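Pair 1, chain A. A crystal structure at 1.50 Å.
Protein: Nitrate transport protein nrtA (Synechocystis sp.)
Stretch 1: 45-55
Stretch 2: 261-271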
# COMPACT_ATOMS: atom_id res chain seq x y z
N ALA A 45 6.07 3.78 -4.29
CA ALA A 45 5.66 4.74 -5.32
C ALA A 45 6.71 4.70 -6.44
O ALA A 45 6.53 5.34 -7.47
CB ALA A 45 5.63 6.15 -4.73
N ALA A 46 7.79 3.94 -6.23
CA ALA A 46 8.88 3.90 -7.22
C ALA A 46 8.46 3.73 -8.68
O ALA A 46 8.96 4.44 -9.53
CB ALA A 46 9.92 2.83 -6.88
N PRO A 47 7.55 2.81 -8.97
CA PRO A 47 7.16 2.65 -10.38
C PRO A 47 6.65 3.94 -11.02
O PRO A 47 6.95 4.21 -12.19
CB PRO A 47 6.09 1.55 -10.33
CG PRO A 47 5.64 1.52 -8.92
CD PRO A 47 6.87 1.85 -8.09
N LEU A 48 5.88 4.75 -10.29
CA LEU A 48 5.37 5.98 -10.87
C LEU A 48 6.47 7.03 -11.10
O LEU A 48 6.44 7.77 -12.10
CB LEU A 48 4.27 6.60 -10.01
CG LEU A 48 2.98 5.79 -9.85
CD1 LEU A 48 1.90 6.73 -9.36
CD2 LEU A 48 2.56 5.15 -11.17
N ILE A 49 7.45 7.06 -10.19
CA ILE A 49 8.56 8.01 -10.26
C ILE A 49 9.54 7.58 -11.34
O ILE A 49 9.94 8.41 -12.17
CB ILE A 49 9.24 8.09 -8.87
CG1 ILE A 49 8.32 8.88 -7.90
CG2 ILE A 49 10.58 8.80 -8.98
CD1 ILE A 49 6.93 8.37 -7.74
N ILE A 50 9.89 6.30 -11.35
CA ILE A 50 10.82 5.75 -12.37
C ILE A 50 10.19 5.89 -13.76
O ILE A 50 10.89 6.12 -14.76
CB ILE A 50 11.17 4.28 -12.05
CG1 ILE A 50 12.25 4.22 -10.97
CG2 ILE A 50 11.72 3.54 -13.29
CD1 ILE A 50 13.48 4.97 -11.29
N ALA A 51 8.88 5.76 -13.87
CA ALA A 51 8.27 5.92 -15.20
C ALA A 51 8.58 7.33 -15.74
O ALA A 51 8.67 7.51 -16.95
CB ALA A 51 6.78 5.70 -15.13
N LYS A 52 8.71 8.31 -14.87
CA LYS A 52 9.05 9.67 -15.31
C LYS A 52 10.58 9.75 -15.50
O LYS A 52 11.06 10.07 -16.59
CB LYS A 52 8.61 10.72 -14.27
CG LYS A 52 8.86 12.18 -14.70
CD LYS A 52 7.98 12.55 -15.88
CE LYS A 52 8.10 14.02 -16.23
NZ LYS A 52 7.14 14.39 -17.32
N GLU A 53 11.35 9.44 -14.46
CA GLU A 53 12.81 9.55 -14.54
C GLU A 53 13.50 8.75 -15.63
O GLU A 53 14.52 9.20 -16.17
CB GLU A 53 13.43 9.17 -13.19
CG GLU A 53 13.26 10.21 -12.09
CD GLU A 53 14.31 11.33 -12.15
OE1 GLU A 53 14.23 12.24 -11.32
OE2 GLU A 53 15.20 11.29 -13.01
N LYS A 54 12.98 7.57 -15.96
CA LYS A 54 13.61 6.72 -16.97
C LYS A 54 12.91 6.80 -18.31
O LYS A 54 13.16 5.97 -19.19
CB LYS A 54 13.72 5.27 -16.50
CG LYS A 54 14.45 5.08 -15.17
CD LYS A 54 15.86 5.64 -15.17
CE LYS A 54 16.74 4.85 -16.13
NZ LYS A 54 18.18 5.30 -16.15
N GLY A 55 12.03 7.80 -18.44
CA GLY A 55 11.33 8.07 -19.69
C GLY A 55 10.26 7.10 -20.17
O GLY A 55 9.91 7.09 -21.35
N MET A 261 0.92 0.93 -19.56
CA MET A 261 2.08 0.25 -20.11
C MET A 261 3.37 0.89 -19.58
O MET A 261 4.32 0.17 -19.28
CB MET A 261 2.05 0.29 -21.64
CG MET A 261 0.87 -0.51 -22.21
SD MET A 261 0.89 -0.68 -24.04
CE MET A 261 0.61 0.88 -24.44
N ALA A 262 3.40 2.21 -19.46
CA ALA A 262 4.59 2.87 -18.92
C ALA A 262 4.83 2.43 -17.49
O ALA A 262 5.97 2.14 -17.11
CB ALA A 262 4.41 4.37 -18.97
N VAL A 263 3.76 2.33 -16.70
CA VAL A 263 3.92 1.89 -15.31
C VAL A 263 4.39 0.42 -15.22
O VAL A 263 5.21 0.06 -14.39
CB VAL A 263 2.59 2.09 -14.52
CG1 VAL A 263 2.63 1.37 -13.16
CG2 VAL A 263 2.36 3.60 -14.27
N MET A 264 3.87 -0.45 -16.09
CA MET A 264 4.30 -1.84 -16.10
C MET A 264 5.79 -1.97 -16.44
O MET A 264 6.51 -2.77 -15.83
CB MET A 264 3.52 -2.60 -17.15
CG MET A 264 2.12 -2.88 -16.78
SD MET A 264 1.28 -3.77 -18.12
CE MET A 264 -0.20 -3.94 -17.37
N GLU A 265 6.25 -1.22 -17.43
CA GLU A 265 7.67 -1.30 -17.77
C GLU A 265 8.49 -0.75 -16.61
O GLU A 265 9.52 -1.30 -16.30
CB GLU A 265 7.98 -0.52 -19.04
CG GLU A 265 7.46 -1.19 -20.31
CD GLU A 265 8.49 -1.12 -21.42
OE1 GLU A 265 8.83 0.01 -21.83
OE2 GLU A 265 8.96 -2.18 -21.87
N ALA A 266 8.00 0.30 -15.95
CA ALA A 266 8.76 0.84 -14.82
C ALA A 266 8.78 -0.19 -13.70
O ALA A 266 9.78 -0.31 -12.96
CB ALA A 266 8.15 2.15 -14.34
N GLN A 267 7.68 -0.92 -13.52
CA GLN A 267 7.65 -1.96 -12.49
C GLN A 267 8.69 -3.06 -12.76
O GLN A 267 9.35 -3.53 -11.86
CB GLN A 267 6.27 -2.61 -12.40
CG GLN A 267 5.24 -1.74 -11.69
CD GLN A 267 3.88 -2.40 -11.67
OE1 GLN A 267 3.33 -2.72 -12.72
NE2 GLN A 267 3.33 -2.61 -10.46
N GLN A 268 8.80 -3.47 -14.03
CA GLN A 268 9.77 -4.49 -14.40
C GLN A 268 11.18 -3.99 -14.14
O GLN A 268 12.05 -4.74 -13.67
CB GLN A 268 9.57 -4.83 -15.88
CG GLN A 268 8.30 -5.65 -16.11
CD GLN A 268 8.03 -5.87 -17.57
OE1 GLN A 268 7.41 -5.05 -18.23
NE2 GLN A 268 8.50 -6.99 -18.08
N TRP A 269 11.40 -2.72 -14.44
CA TRP A 269 12.72 -2.11 -14.22
C TRP A 269 13.04 -2.07 -12.72
O TRP A 269 14.13 -2.47 -12.29
CB TRP A 269 12.73 -0.69 -14.75
CG TRP A 269 14.12 -0.09 -14.77
CD1 TRP A 269 15.06 -0.21 -15.76
CD2 TRP A 269 14.74 0.68 -13.73
NE1 TRP A 269 16.21 0.44 -15.41
CE2 TRP A 269 16.05 1.00 -14.17
CE3 TRP A 269 14.32 1.14 -12.47
CZ2 TRP A 269 16.94 1.75 -13.39
CZ3 TRP A 269 15.20 1.88 -11.70
CH2 TRP A 269 16.50 2.18 -12.16
N CYS A 270 12.11 -1.55 -11.92
CA CYS A 270 12.32 -1.48 -10.48
C CYS A 270 12.50 -2.83 -9.79
O CYS A 270 13.15 -2.93 -8.76
CB CYS A 270 11.14 -0.77 -9.80
SG CYS A 270 10.96 0.95 -10.11
N ASP A 271 11.89 -3.86 -10.35
CA ASP A 271 11.96 -5.19 -9.75
C ASP A 271 13.30 -5.91 -9.92
O ASP A 271 13.53 -6.90 -9.26
CB ASP A 271 10.84 -6.05 -10.34
CG ASP A 271 10.22 -7.00 -9.34
OD1 ASP A 271 9.99 -6.56 -8.19
OD2 ASP A 271 9.97 -8.17 -9.71

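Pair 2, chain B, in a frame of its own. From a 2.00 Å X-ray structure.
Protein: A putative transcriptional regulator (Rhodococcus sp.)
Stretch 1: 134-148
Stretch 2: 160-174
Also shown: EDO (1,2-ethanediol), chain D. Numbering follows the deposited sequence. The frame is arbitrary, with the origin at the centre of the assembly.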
# COMPACT_ATOMS: atom_id res chain seq x y z
N THR B 134 -13.78 -6.55 -5.02
CA THR B 134 -13.29 -5.23 -5.53
C THR B 134 -11.89 -5.38 -6.08
O THR B 134 -11.62 -4.99 -7.17
CB THR B 134 -13.42 -4.08 -4.45
OG1 THR B 134 -14.81 -3.96 -4.05
CG2 THR B 134 -12.92 -2.65 -4.99
N LEU B 135 -11.04 -6.09 -5.35
CA LEU B 135 -9.70 -6.39 -5.80
C LEU B 135 -9.65 -7.23 -7.04
O LEU B 135 -8.86 -6.94 -7.90
CB LEU B 135 -8.83 -7.16 -4.73
CG LEU B 135 -8.16 -6.40 -3.61
CD1 LEU B 135 -7.32 -7.39 -2.61
CD2 LEU B 135 -7.26 -5.30 -4.21
N ARG B 136 -10.42 -8.32 -7.11
CA ARG B 136 -10.42 -9.12 -8.34
C ARG B 136 -10.85 -8.29 -9.53
O ARG B 136 -10.34 -8.48 -10.62
CB ARG B 136 -11.46 -10.22 -8.21
CG ARG B 136 -10.91 -11.39 -7.38
CD ARG B 136 -12.02 -12.53 -7.09
NE ARG B 136 -11.35 -13.70 -6.43
CZ ARG B 136 -10.51 -14.57 -6.98
NH1 ARG B 136 -10.13 -14.47 -8.25
NH2 ARG B 136 -10.02 -15.59 -6.23
N THR B 137 -11.85 -7.43 -9.32
CA THR B 137 -12.40 -6.57 -10.45
C THR B 137 -11.35 -5.55 -10.90
O THR B 137 -11.24 -5.29 -12.12
CB THR B 137 -13.66 -5.80 -10.01
OG1 THR B 137 -14.71 -6.72 -9.63
CG2 THR B 137 -14.25 -4.82 -11.15
N LEU B 138 -10.64 -4.89 -9.94
CA LEU B 138 -9.53 -3.97 -10.30
C LEU B 138 -8.51 -4.75 -11.11
O LEU B 138 -8.04 -4.28 -12.16
CB LEU B 138 -8.85 -3.38 -9.06
CG LEU B 138 -9.62 -2.43 -8.16
CD1 LEU B 138 -8.93 -1.91 -6.88
CD2 LEU B 138 -10.02 -1.16 -9.09
N HIS B 139 -8.14 -5.94 -10.65
CA HIS B 139 -7.13 -6.74 -11.34
C HIS B 139 -7.56 -7.27 -12.73
O HIS B 139 -6.77 -7.19 -13.71
CB HIS B 139 -6.71 -7.94 -10.44
CG HIS B 139 -5.93 -7.55 -9.20
ND1 HIS B 139 -5.93 -8.31 -8.05
CD2 HIS B 139 -5.05 -6.55 -8.98
CE1 HIS B 139 -5.12 -7.76 -7.15
NE2 HIS B 139 -4.54 -6.71 -7.70
N SER B 140 -8.82 -7.69 -12.85
CA SER B 140 -9.40 -8.03 -14.20
C SER B 140 -9.40 -6.79 -15.09
O SER B 140 -9.06 -6.85 -16.28
CB SER B 140 -10.89 -8.52 -14.05
OG SER B 140 -10.75 -9.77 -13.42
N SER B 141 -9.82 -5.70 -14.50
CA SER B 141 -9.92 -4.49 -15.23
C SER B 141 -8.53 -4.11 -15.80
O SER B 141 -8.45 -3.60 -16.91
CB SER B 141 -10.55 -3.35 -14.41
OG SER B 141 -9.54 -2.75 -13.58
N GLY B 142 -7.44 -4.46 -15.09
CA GLY B 142 -6.11 -4.05 -15.53
C GLY B 142 -5.60 -4.90 -16.65
O GLY B 142 -4.90 -4.40 -17.56
N GLU B 143 -5.89 -6.23 -16.61
CA GLU B 143 -5.62 -7.09 -17.73
C GLU B 143 -6.24 -6.53 -19.00
O GLU B 143 -5.55 -6.50 -20.03
CB GLU B 143 -6.20 -8.48 -17.50
CG GLU B 143 -5.55 -9.18 -16.31
CD GLU B 143 -6.32 -10.47 -15.96
OE1 GLU B 143 -7.16 -10.86 -16.81
OE2 GLU B 143 -6.11 -10.97 -14.85
N VAL B 144 -7.50 -6.12 -18.93
CA VAL B 144 -8.31 -5.83 -20.18
C VAL B 144 -8.20 -4.42 -20.68
O VAL B 144 -8.57 -4.13 -21.85
CB VAL B 144 -9.89 -6.26 -20.12
CG1 VAL B 144 -10.05 -7.69 -19.75
CG2 VAL B 144 -10.82 -5.34 -19.24
N ALA B 145 -7.74 -3.52 -19.82
CA ALA B 145 -7.54 -2.13 -20.25
C ALA B 145 -6.04 -1.87 -20.47
O ALA B 145 -5.54 -2.14 -21.56
CB ALA B 145 -8.16 -1.23 -19.26
N LEU B 146 -5.28 -1.47 -19.41
CA LEU B 146 -3.79 -1.29 -19.55
C LEU B 146 -2.96 -2.39 -20.19
O LEU B 146 -2.27 -2.12 -21.17
CB LEU B 146 -3.10 -0.91 -18.20
CG LEU B 146 -1.61 -0.49 -18.23
CD1 LEU B 146 -1.52 0.89 -18.91
CD2 LEU B 146 -1.03 -0.46 -16.80
N ILE B 147 -2.95 -3.60 -19.65
CA ILE B 147 -2.02 -4.65 -20.07
C ILE B 147 -2.33 -5.10 -21.55
O ILE B 147 -1.43 -5.33 -22.33
CB ILE B 147 -1.96 -5.89 -19.04
CG1 ILE B 147 -1.63 -5.45 -17.58
CG2 ILE B 147 -0.94 -6.97 -19.46
CD1 ILE B 147 -0.28 -4.67 -17.43
N ARG B 148 -3.60 -5.15 -21.90
CA ARG B 148 -4.02 -5.40 -23.29
C ARG B 148 -3.63 -4.25 -24.23
O ARG B 148 -3.13 -4.54 -25.32
CB ARG B 148 -5.53 -5.59 -23.34
CG ARG B 148 -6.07 -6.16 -24.67
CD ARG B 148 -7.56 -6.30 -24.43
NE ARG B 148 -8.33 -6.91 -25.50
CZ ARG B 148 -9.67 -6.91 -25.54
NH1 ARG B 148 -10.39 -6.32 -24.58
NH2 ARG B 148 -10.27 -7.48 -26.57
N GLY B 160 2.69 -13.68 -16.68
CA GLY B 160 1.35 -13.91 -17.24
C GLY B 160 0.53 -12.69 -16.97
O GLY B 160 0.82 -11.97 -16.02
N ILE B 161 -0.46 -12.43 -17.82
CA ILE B 161 -1.23 -11.21 -17.83
C ILE B 161 -1.93 -10.89 -16.46
O ILE B 161 -2.06 -9.73 -16.07
CB ILE B 161 -2.22 -11.19 -18.98
CG1 ILE B 161 -2.85 -9.80 -19.11
CG2 ILE B 161 -3.36 -12.06 -18.76
CD1 ILE B 161 -3.84 -9.64 -20.33
N ASP B 162 -2.34 -11.93 -15.74
CA ASP B 162 -2.92 -11.74 -14.43
C ASP B 162 -1.88 -11.11 -13.51
O ASP B 162 -2.20 -10.13 -12.83
CB ASP B 162 -3.50 -13.07 -13.87
CG ASP B 162 -2.48 -14.18 -13.83
OD1 ASP B 162 -1.73 -14.40 -14.84
OD2 ASP B 162 -2.38 -14.85 -12.78
N VAL B 163 -0.65 -11.66 -13.47
CA VAL B 163 0.46 -11.16 -12.59
C VAL B 163 0.87 -9.73 -12.94
O VAL B 163 1.12 -8.92 -12.06
CB VAL B 163 1.69 -12.14 -12.60
CG1 VAL B 163 2.90 -11.55 -11.97
CG2 VAL B 163 1.30 -13.43 -11.91
N GLU B 164 0.82 -9.39 -14.22
CA GLU B 164 1.20 -8.06 -14.63
C GLU B 164 0.17 -7.05 -14.14
O GLU B 164 0.51 -5.91 -13.78
CB GLU B 164 1.38 -8.01 -16.13
CG GLU B 164 2.51 -8.87 -16.66
CD GLU B 164 3.85 -8.14 -16.60
OE1 GLU B 164 3.90 -6.99 -16.08
OE2 GLU B 164 4.87 -8.70 -17.08
N SER B 165 -1.12 -7.44 -14.13
CA SER B 165 -2.15 -6.57 -13.57
C SER B 165 -1.93 -6.35 -12.08
O SER B 165 -2.15 -5.24 -11.59
CB SER B 165 -3.60 -7.06 -13.82
OG SER B 165 -4.51 -5.95 -13.49
N LYS B 166 -1.59 -7.43 -11.35
CA LYS B 166 -1.38 -7.32 -9.92
C LYS B 166 -0.13 -6.53 -9.58
O LYS B 166 -0.09 -5.90 -8.56
CB LYS B 166 -1.28 -8.73 -9.29
CG LYS B 166 -2.65 -9.52 -9.34
CD LYS B 166 -2.46 -10.96 -8.93
CE LYS B 166 -3.87 -11.68 -8.83
NZ LYS B 166 -3.58 -12.94 -7.95
N ALA B 167 0.91 -6.62 -10.42
CA ALA B 167 2.13 -5.81 -10.26
C ALA B 167 1.83 -4.36 -10.46
O ALA B 167 2.35 -3.50 -9.74
CB ALA B 167 3.22 -6.27 -11.26
N PHE B 168 0.94 -4.07 -11.40
CA PHE B 168 0.50 -2.68 -11.63
C PHE B 168 -0.34 -2.19 -10.38
O PHE B 168 -0.07 -1.16 -9.78
CB PHE B 168 -0.37 -2.55 -12.89
CG PHE B 168 -0.94 -1.08 -13.08
CD1 PHE B 168 -0.13 -0.08 -13.60
CD2 PHE B 168 -2.25 -0.76 -12.69
CE1 PHE B 168 -0.65 1.27 -13.76
CE2 PHE B 168 -2.82 0.52 -12.81
CZ PHE B 168 -2.00 1.58 -13.31
N TRP B 169 -1.36 -2.93 -9.99
CA TRP B 169 -2.16 -2.51 -8.85
C TRP B 169 -1.41 -2.39 -7.49
O TRP B 169 -1.69 -1.48 -6.72
CB TRP B 169 -3.48 -3.32 -8.74
CG TRP B 169 -4.55 -2.67 -9.65
CD1 TRP B 169 -4.98 -3.11 -10.89
CD2 TRP B 169 -5.21 -1.43 -9.41
NE1 TRP B 169 -5.87 -2.19 -11.43
CE2 TRP B 169 -6.02 -1.16 -10.53
CE3 TRP B 169 -5.15 -0.49 -8.36
CZ2 TRP B 169 -6.79 0.00 -10.61
CZ3 TRP B 169 -5.94 0.66 -8.44
CH2 TRP B 169 -6.80 0.85 -9.51
N SER B 170 -0.59 -3.37 -7.13
CA SER B 170 0.12 -3.25 -5.83
C SER B 170 1.13 -2.11 -5.78
O SER B 170 1.25 -1.48 -4.75
CB SER B 170 0.85 -4.53 -5.51
OG SER B 170 1.63 -4.88 -6.61
N ALA B 171 1.77 -1.79 -6.92
CA ALA B 171 2.55 -0.50 -7.08
C ALA B 171 1.67 0.76 -6.84
O ALA B 171 2.03 1.69 -6.08
CB ALA B 171 3.22 -0.41 -8.51
N ILE B 172 0.53 0.81 -7.55
CA ILE B 172 -0.38 1.89 -7.31
C ILE B 172 -0.72 2.06 -5.81
O ILE B 172 -0.60 3.15 -5.29
CB ILE B 172 -1.67 1.82 -8.22
CG1 ILE B 172 -1.30 2.00 -9.73
CG2 ILE B 172 -2.70 2.80 -7.72
CD1 ILE B 172 -0.87 3.45 -10.15
N PHE B 173 -1.15 0.98 -5.14
CA PHE B 173 -1.45 1.02 -3.68
C PHE B 173 -0.28 1.53 -2.85
O PHE B 173 -0.43 2.49 -2.07
CB PHE B 173 -1.88 -0.39 -3.18
CG PHE B 173 -3.15 -0.92 -3.84
CD1 PHE B 173 -4.19 -0.07 -4.21
CD2 PHE B 173 -3.28 -2.29 -4.07
CE1 PHE B 173 -5.37 -0.64 -4.84
CE2 PHE B 173 -4.42 -2.87 -4.67
CZ PHE B 173 -5.41 -2.08 -5.05
N GLY B 174 0.88 0.96 -3.09
CA GLY B 174 2.13 1.35 -2.30
C GLY B 174 2.60 2.78 -2.62
O GLY B 174 3.10 3.51 -1.73
C1 EDO D . -5.35 -0.44 -15.41
O1 EDO D . -6.26 -0.50 -16.55
C2 EDO D . -6.25 0.04 -14.30
O2 EDO D . -6.99 -1.14 -13.91
O HOH W 1 -2.11 -6.53 -6.71
O HOH W 2 -5.00 -10.06 -12.57

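What do the two contacts share? In each, two helices cross steeply, at 103° in pair 1 and 109° in pair 2, with axes 8.1 and 8.2 Å apart at closest approach. Fourteen central residues superpose to an RMSD of 0.5 Å. The nearest CA atoms are 5.1 Å apart in both pairs, Pro A47 to Ala A266 and Gly B142 to Ser B165; these pairs are equivalent on the second helix only. Ala A266 matches Ser B165, while Gly B142 matches Ile A50, so the point of closest approach shifts along one helix but not the other.

How is the tight center filled? Both pairs put a small residue on the second helix. In pair 1, Ala A266 CB sits 3.2 Å from Pro A47 O and 3.9 Å from Ala A51 CB, a close van der Waals fit, with no hydrogen bond between the stretches. In pair 2, Ser B165 OG donates a hydrogen bond to His B139 O at 2.6 Å, and His B139 is the match of Pro A47. The serine thus reaches the same backbone carbonyl position with a polar atom. That carbonyl also accepts the helical bond from Glu B143 N, just as Pro A47 O does from Ala A51 N.

What happens where Ile A50 meets Gly B142? Ile A50 spreads over the second helix, placing CG1 3.6 Å from Cys A270 SG and CD1 3.6 Å from Trp A269 CZ3. Gly B142 offers no side chain, and a CB there would fall 2.1 Å from Ser B165 OG, a clash. Bulk comes instead from the other side: Trp B169, at the position of Cys A270, carries the large ring. Leu B138 CB lies over the face of its five-membered ring, 4.0 Å from the centroid, whereas the matched Ala A46 CB merely approaches Cys A270 SG at 3.9 Å. A 1,2-ethanediol molecule, probably from the crystallisation liquor, accepts a hydrogen bond from Trp B169 NE1 through its O2 at 2.9 Å.

How do the flanks compare? Pro A47 CB packs 3.7 Å from Gln A267 CG; at the matched positions, Lys B166 CG lies over the His B139 ring, 3.6 Å from its centroid. The aromatic positions Trp A269 and Phe B168 are each covered on one face, by Lys A54 CG and by Leu B146 CD2 respectively, so an aliphatic stretch of lysine does the work of leucine. Ala A51 gives way to Glu B143, whose CB meets Ile B161 CD1 at 3.9 Å, and a water donates to both Glu B143 OE2 and Asp B162 O. Ile B161 stands at the position of Ala A262, whose O is 4.2 Å from Ala A51 CB, so a larger pair of side chains meets in pair 2.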